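Local coordinates for minor capsid protein (Cafeteriavirus-dependent mavirus, PDB 6G42), which assembles as a pentamer into the penton of the virophage capsid, probably closing the fivefold vertices of the shell, at residues G76-N79 with E84-G87; D172-D175 with S179-I182; L275-Y280 with H287-L292. All blocks are in the same frame, centred on the assembly; numbering follows the deposited sequence.

Contact 1 (G76-N79 with E84-G87); sequences GIFN and EIMG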
loop_
_atom_site.group_PDB
_atom_site.type_symbol
_atom_site.label_atom_id
_atom_site.label_comp_id
_atom_site.label_asym_id
_atom_site.label_seq_id
_atom_site.Cartn_x
_atom_site.Cartn_y
_atom_site.Cartn_z
ATOM N N GLY C 76 -13.528 34.233 17.329
ATOM C CA GLY C 76 -13.793 35.092 18.483
ATOM C C GLY C 76 -12.633 35.122 19.455
ATOM O O GLY C 76 -11.668 34.375 19.302
ATOM N N ILE C 77 -12.725 36.004 20.447
ATOM C CA ILE C 77 -11.691 36.131 21.482
ATOM C C ILE C 77 -12.333 36.177 22.860
ATOM O O ILE C 77 -13.255 36.957 23.099
ATOM C CB ILE C 77 -10.799 37.365 21.260
ATOM C CG1 ILE C 77 -10.332 37.384 19.801
ATOM C CG2 ILE C 77 -9.620 37.348 22.231
ATOM C CD1 ILE C 77 -9.239 38.367 19.474
ATOM N N PHE C 78 -11.814 35.336 23.756
ATOM C CA PHE C 78 -12.348 35.136 25.101
ATOM C C PHE C 78 -11.285 35.547 26.112
ATOM O O PHE C 78 -10.192 34.976 26.132
ATOM C CB PHE C 78 -12.713 33.662 25.286
ATOM C CG PHE C 78 -13.426 33.356 26.575
ATOM C CD1 PHE C 78 -14.794 33.564 26.693
ATOM C CD2 PHE C 78 -12.735 32.830 27.664
ATOM C CE1 PHE C 78 -15.457 33.269 27.878
ATOM C CE2 PHE C 78 -13.391 32.533 28.851
ATOM C CZ PHE C 78 -14.755 32.752 28.958
ATOM N N ASN C 79 -11.606 36.544 26.932
ATOM C CA ASN C 79 -10.700 37.028 27.974
ATOM C C ASN C 79 -10.836 36.138 29.209
ATOM O O ASN C 79 -11.950 35.787 29.598
ATOM C CB ASN C 79 -11.031 38.484 28.328
ATOM C CG ASN C 79 -9.923 39.182 29.115
ATOM O OD1 ASN C 79 -8.828 38.647 29.305
ATOM N ND2 ASN C 79 -10.210 40.396 29.570
ATOM N N GLU C 84 -15.225 36.534 29.938
ATOM C CA GLU C 84 -16.320 36.927 29.043
ATOM C C GLU C 84 -15.852 36.974 27.585
ATOM O O GLU C 84 -14.657 37.110 27.306
ATOM C CB GLU C 84 -16.852 38.311 29.443
ATOM C CG GLU C 84 -17.631 38.356 30.755
ATOM C CD GLU C 84 -19.121 38.134 30.574
ATOM O OE1 GLU C 84 -19.506 37.192 29.849
ATOM O OE2 GLU C 84 -19.910 38.899 31.163
ATOM N N ILE C 85 -16.811 36.868 26.666
ATOM C CA ILE C 85 -16.554 37.011 25.228
ATOM C C ILE C 85 -16.318 38.494 24.936
ATOM O O ILE C 85 -17.133 39.338 25.308
ATOM C CB ILE C 85 -17.744 36.495 24.375
ATOM C CG1 ILE C 85 -17.964 34.991 24.598
ATOM C CG2 ILE C 85 -17.521 36.773 22.886
ATOM C CD1 ILE C 85 -19.346 34.502 24.207
ATOM N N MET C 86 -15.206 38.798 24.270
ATOM C CA MET C 86 -14.865 40.174 23.896
ATOM C C MET C 86 -15.413 40.558 22.526
ATOM O O MET C 86 -15.957 41.652 22.363
ATOM C CB MET C 86 -13.354 40.374 23.931
ATOM C CG MET C 86 -12.758 40.160 25.313
ATOM S SD MET C 86 -11.477 41.360 25.722
ATOM C CE MET C 86 -10.191 40.838 24.599
ATOM N N GLY C 87 -15.268 39.667 21.548
ATOM C CA GLY C 87 -15.771 39.913 20.192
ATOM C C GLY C 87 -15.926 38.652 19.364
ATOM O O GLY C 87 -15.280 37.641 19.636
#
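Phe78 leans its ring obliquely across the opposing main chain, with CD1 3.6 Å from Glu84 O and CE1 3.7 Å from Glu84 C. A first torsion of -173° holds CG anti to the backbone N, and from there the ring reaches obliquely along the main chain of Glu84, from N to O. Ile85 is on the same sheet face and touches the ring with its longer branch, CG1 to Phe78 CD1 being 4.1 Å. Met86 works on the other face. Its chain bends at chi2 and chi3, and CG and SD run obliquely past the CB of Asn79 (CG to CB 3.9 Å) before CE approaches Ile77 CG2. His154 on the next strand also touches Ile77, Asn79 and Met86.

Between these two layers the strands run antiparallel with a beta bulge: Met86 and Gly87 both face Ile77. Ile77 O accepts Met86 N at 2.9 Å, while Ile77 N gives its hydrogen to Gly87 O at 3.1 Å. Asn79 N reaches Glu84 O beyond the bulge. The polar grip therefore comes from the main chain, and the side chains add apolar packing on both faces of this edge hairpin.

Contact 2 (D172-D175 with S179-I182); sequences DDID and SLVI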
loop_
_atom_site.group_PDB
_atom_site.type_symbol
_atom_site.label_atom_id
_atom_site.label_comp_id
_atom_site.label_asym_id
_atom_site.label_seq_id
_atom_site.Cartn_x
_atom_site.Cartn_y
_atom_site.Cartn_z
ATOM N N ASP C 172 -12.062 22.950 23.782
ATOM C CA ASP C 172 -12.711 23.007 25.098
ATOM C C ASP C 172 -14.014 23.796 24.953
ATOM O O ASP C 172 -13.987 25.016 24.766
ATOM C CB ASP C 172 -11.777 23.665 26.129
ATOM C CG ASP C 172 -12.043 23.196 27.551
ATOM O OD1 ASP C 172 -13.148 23.451 28.074
ATOM O OD2 ASP C 172 -11.136 22.576 28.146
ATOM N N ASP C 173 -15.145 23.096 25.021
ATOM C CA ASP C 173 -16.458 23.698 24.755
ATOM C C ASP C 173 -16.951 24.572 25.914
ATOM O O ASP C 173 -17.171 24.072 27.017
ATOM C CB ASP C 173 -17.498 22.606 24.464
ATOM C CG ASP C 173 -17.213 21.833 23.172
ATOM O OD1 ASP C 173 -16.186 22.096 22.502
ATOM O OD2 ASP C 173 -18.031 20.952 22.824
ATOM N N ILE C 174 -17.127 25.868 25.644
ATOM C CA ILE C 174 -17.655 26.833 26.633
ATOM C C ILE C 174 -19.153 27.133 26.501
ATOM O O ILE C 174 -19.750 27.703 27.415
ATOM C CB ILE C 174 -16.894 28.189 26.604
ATOM C CG1 ILE C 174 -16.915 28.844 25.211
ATOM C CG2 ILE C 174 -15.468 27.993 27.089
ATOM C CD1 ILE C 174 -16.709 30.344 25.239
ATOM N N ASP C 175 -19.752 26.745 25.378
ATOM C CA ASP C 175 -21.071 27.248 24.984
ATOM C C ASP C 175 -21.621 26.402 23.815
ATOM O O ASP C 175 -20.854 25.701 23.151
ATOM C CB ASP C 175 -20.905 28.746 24.643
ATOM C CG ASP C 175 -22.055 29.322 23.864
ATOM O OD1 ASP C 175 -23.219 29.106 24.259
ATOM O OD2 ASP C 175 -21.790 30.000 22.855
ATOM N N SER C 179 -16.159 27.223 20.933
ATOM C CA SER C 179 -15.209 26.354 21.646
ATOM C C SER C 179 -13.834 27.012 21.694
ATOM O O SER C 179 -13.432 27.673 20.739
ATOM C CB SER C 179 -15.089 24.992 20.950
ATOM O OG SER C 179 -16.330 24.309 20.908
ATOM N N LEU C 180 -13.118 26.809 22.801
ATOM C CA LEU C 180 -11.795 27.414 23.021
ATOM C C LEU C 180 -10.670 26.582 22.408
ATOM O O LEU C 180 -10.614 25.370 22.602
ATOM C CB LEU C 180 -11.513 27.574 24.521
ATOM C CG LEU C 180 -12.483 28.408 25.357
ATOM C CD1 LEU C 180 -12.160 28.250 26.839
ATOM C CD2 LEU C 180 -12.460 29.876 24.956
ATOM N N VAL C 181 -9.762 27.247 21.698
ATOM C CA VAL C 181 -8.574 26.600 21.144
ATOM C C VAL C 181 -7.480 26.590 22.215
ATOM O O VAL C 181 -6.917 27.637 22.552
ATOM C CB VAL C 181 -8.076 27.313 19.866
ATOM C CG1 VAL C 181 -6.835 26.632 19.300
ATOM C CG2 VAL C 181 -9.176 27.338 18.813
ATOM N N ILE C 182 -7.190 25.402 22.742
ATOM C CA ILE C 182 -6.148 25.214 23.750
ATOM C C ILE C 182 -4.765 25.300 23.091
ATOM O O ILE C 182 -4.453 24.512 22.197
ATOM C CB ILE C 182 -6.336 23.866 24.486
ATOM C CG1 ILE C 182 -7.613 23.922 25.342
ATOM C CG2 ILE C 182 -5.134 23.539 25.371
ATOM C CD1 ILE C 182 -8.131 22.571 25.793
#
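Ser179 OG donates to Asp173 OD1 at 2.7 Å. The hydroxyl lies well above the carboxylate plane, 62° out of it, so the acid is met over its flat side. These two residues form a non-hydrogen-bonded antiparallel pair, which puts their side chains on one face of the sheet. On the face of Leu180, Ile174 from the turn comes in, and the two side chains cross at about a right angle, the CG2 methyl of Ile174 sitting 3.5 Å from Leu180 CG. With chi1 57°, CG1 of Ile174 lies between N and the carbonyl carbon, and CG2 is the branch turned to Leu180. Farther along, the CD1 methyl of Ile182 crosses the Asp172 side chain at a slant, 3.8 Å from its CB.

The main chain fixes this spacing chiefly through Leu180 N to Asp172 O, a nearly straight bond of 2.8 Å; the return bond from Asp172 N to Leu180 O is weak. Behind strand 179-181, backbone bonds from Ser179 to Phe158 and from Val181 to Ile156 tie the pair into the sheet, and Leu180 rests on Phe155.

The acidic side has a further partner. Arg25 of a neighbouring subunit forms a salt bridge through NE with Asp173 OD2, and it also bonds Ser179 OG and Asp175 O, so a single guanidinium spans the turn. Its charge probably stabilises the ionised aspartate. The arrangement is a short antiparallel beta hairpin at the margin of a sheet, here contributing to a contact between two subunits of the pentamer.

Contact 3 (L275-Y280 with H287-L292); sequences LSFTIY and HPLTLL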
loop_
_atom_site.group_PDB
_atom_site.type_symbol
_atom_site.label_atom_id
_atom_site.label_comp_id
_atom_site.label_asym_id
_atom_site.label_seq_id
_atom_site.Cartn_x
_atom_site.Cartn_y
_atom_site.Cartn_z
ATOM N N LEU C 275 -20.619 11.859 -24.873
ATOM C CA LEU C 275 -20.103 11.669 -23.516
ATOM C C LEU C 275 -19.609 13.018 -23.020
ATOM O O LEU C 275 -18.966 13.756 -23.772
ATOM C CB LEU C 275 -18.940 10.675 -23.488
ATOM C CG LEU C 275 -19.227 9.243 -23.931
ATOM C CD1 LEU C 275 -17.935 8.460 -24.068
ATOM C CD2 LEU C 275 -20.152 8.554 -22.951
ATOM N N SER C 276 -19.910 13.331 -21.759
ATOM C CA SER C 276 -19.361 14.520 -21.107
ATOM C C SER C 276 -19.028 14.251 -19.649
ATOM O O SER C 276 -19.655 13.411 -19.008
ATOM C CB SER C 276 -20.320 15.713 -21.227
ATOM O OG SER C 276 -21.653 15.322 -20.997
ATOM N N PHE C 277 -18.035 14.989 -19.146
ATOM C CA PHE C 277 -17.558 14.885 -17.766
ATOM C C PHE C 277 -18.158 15.993 -16.891
ATOM O O PHE C 277 -18.142 17.171 -17.255
ATOM C CB PHE C 277 -16.023 14.944 -17.728
ATOM C CG PHE C 277 -15.354 13.671 -18.183
ATOM C CD1 PHE C 277 -15.271 13.351 -19.539
ATOM C CD2 PHE C 277 -14.809 12.787 -17.257
ATOM C CE1 PHE C 277 -14.659 12.177 -19.957
ATOM C CE2 PHE C 277 -14.192 11.615 -17.671
ATOM C CZ PHE C 277 -14.113 11.308 -19.019
ATOM N N THR C 278 -18.667 15.596 -15.731
ATOM C CA THR C 278 -19.388 16.484 -14.830
ATOM C C THR C 278 -18.895 16.270 -13.408
ATOM O O THR C 278 -18.685 15.131 -12.986
ATOM C CB THR C 278 -20.893 16.177 -14.857
ATOM O OG1 THR C 278 -21.343 16.041 -16.211
ATOM C CG2 THR C 278 -21.671 17.284 -14.193
ATOM N N ILE C 279 -18.735 17.370 -12.677
ATOM C CA ILE C 279 -18.277 17.352 -11.298
ATOM C C ILE C 279 -19.487 17.588 -10.399
ATOM O O ILE C 279 -20.216 18.556 -10.598
ATOM C CB ILE C 279 -17.228 18.463 -11.033
ATOM C CG1 ILE C 279 -16.052 18.359 -12.009
ATOM C CG2 ILE C 279 -16.694 18.388 -9.603
ATOM C CD1 ILE C 279 -15.256 19.643 -12.142
ATOM N N TYR C 280 -19.684 16.712 -9.414
ATOM C CA TYR C 280 -20.683 16.914 -8.345
ATOM C C TYR C 280 -19.997 17.383 -7.073
ATOM O O TYR C 280 -19.059 16.738 -6.615
ATOM C CB TYR C 280 -21.442 15.615 -8.058
ATOM C CG TYR C 280 -22.526 15.338 -9.061
ATOM C CD1 TYR C 280 -22.225 14.800 -10.308
ATOM C CD2 TYR C 280 -23.853 15.640 -8.778
ATOM C CE1 TYR C 280 -23.217 14.561 -11.244
ATOM C CE2 TYR C 280 -24.855 15.408 -9.705
ATOM C CZ TYR C 280 -24.536 14.864 -10.937
ATOM O OH TYR C 280 -25.536 14.628 -11.856
ATOM N N HIS C 287 -21.749 20.901 -11.800
ATOM C CA HIS C 287 -21.033 21.801 -12.730
ATOM C C HIS C 287 -20.040 21.024 -13.604
ATOM O O HIS C 287 -19.478 20.030 -13.147
ATOM C CB HIS C 287 -20.339 22.949 -11.983
ATOM C CG HIS C 287 -19.310 22.504 -10.992
ATOM N ND1 HIS C 287 -17.958 22.691 -11.190
ATOM C CD2 HIS C 287 -19.432 21.885 -9.793
ATOM C CE1 HIS C 287 -17.293 22.205 -10.158
ATOM N NE2 HIS C 287 -18.164 21.711 -9.295
ATOM N N PRO C 288 -19.814 21.475 -14.859
ATOM C CA PRO C 288 -19.027 20.656 -15.786
ATOM C C PRO C 288 -17.516 20.753 -15.569
ATOM O O PRO C 288 -17.014 21.773 -15.079
ATOM C CB PRO C 288 -19.408 21.217 -17.166
ATOM C CG PRO C 288 -19.886 22.611 -16.912
ATOM C CD PRO C 288 -20.089 22.806 -15.432
ATOM N N LEU C 289 -16.816 19.675 -15.926
ATOM C CA LEU C 289 -15.360 19.678 -16.014
ATOM C C LEU C 289 -14.950 20.468 -17.264
ATOM O O LEU C 289 -15.437 20.186 -18.364
ATOM C CB LEU C 289 -14.818 18.245 -16.094
ATOM C CG LEU C 289 -13.294 18.077 -16.214
ATOM C CD1 LEU C 289 -12.590 18.592 -14.967
ATOM C CD2 LEU C 289 -12.940 16.620 -16.477
ATOM N N THR C 290 -14.048 21.436 -17.097
ATOM C CA THR C 290 -13.680 22.341 -18.196
ATOM C C THR C 290 -12.246 22.130 -18.671
ATOM O O THR C 290 -11.398 21.674 -17.916
ATOM C CB THR C 290 -13.909 23.825 -17.822
ATOM O OG1 THR C 290 -13.060 24.189 -16.732
ATOM C CG2 THR C 290 -15.367 24.070 -17.430
ATOM N N LEU C 291 -12.000 22.468 -19.935
ATOM C CA LEU C 291 -10.683 22.320 -20.568
ATOM C C LEU C 291 -9.724 23.474 -20.233
ATOM O O LEU C 291 -10.142 24.626 -20.059
ATOM C CB LEU C 291 -10.828 22.240 -22.095
ATOM C CG LEU C 291 -11.579 21.037 -22.665
ATOM C CD1 LEU C 291 -11.951 21.257 -24.123
ATOM C CD2 LEU C 291 -10.747 19.779 -22.523
ATOM N N LEU C 292 -8.440 23.128 -20.128
ATOM C CA LEU C 292 -7.339 24.080 -20.232
ATOM C C LEU C 292 -6.778 23.969 -21.654
ATOM O O LEU C 292 -7.123 23.035 -22.382
ATOM C CB LEU C 292 -6.248 23.764 -19.205
ATOM C CG LEU C 292 -6.679 23.723 -17.739
ATOM C CD1 LEU C 292 -5.534 23.262 -16.854
ATOM C CD2 LEU C 292 -7.190 25.082 -17.289
#
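A beta hairpin of the jelly-roll domain brings strand 272-281 against the short strand 286-288, and Ile279, His287 and Leu289 carry most of this largely buried contact. Ile279 and His287 form the hydrogen-bonded antiparallel pair: Ile279 N reaches His287 O at 2.8 Å, and His287 N returns to Ile279 O at 3.0 Å. One residue beyond Pro288 the chain leaves the strand, yet Leu289 N still bonds Phe277 O at 3.1 Å.

Leu289 turns its side chain inward. It lies beside that of Phe277, pointing the same way, with CD2 3.7 Å from Phe277 CB, and its other methyl, CD1, meets Ile279 CD1. Leu58 of strand 49-62 packs on both Phe277 and Leu289, which joins the hairpin to the facing sheet of the jelly roll.

The imidazole of His287 folds back over Ile279. With chi1 at 61°, CG is wedged between the backbone N and the carbonyl carbon. NE2 is hydrogen-bonded to Asp281 OD1, which limits rotation of the ring, and Tyr102 meets the imidazole with its plane inclined at about 40°. Ile279 makes a CH-pi contact with one ring face: its CB stands 4.0 Å from the centroid of the His287 ring, displaced toward the rim.

How the contacts relate
Followed from the N terminus, the chain first closes contact 1, a hairpin with four residues between its segments, then contact 2, with three, and lastly contact 3, with six. They come in series; none nests in or crosses another. Contacts 1 and 2 share one five-stranded sheet, sitting at its two outer margins with centres about 11 Å apart. Phe78 bridges them over strand 154-158, its CB 3.8 Å from Leu180 CD2 and its CD1 4.0 Å from Ile174 CD1. Contact 3, its centre about 45 Å from that of contact 1, lies beyond the chain's centre and joins strands 272-281 and 286-288 in the sheet that also holds 33-37 and 201-207.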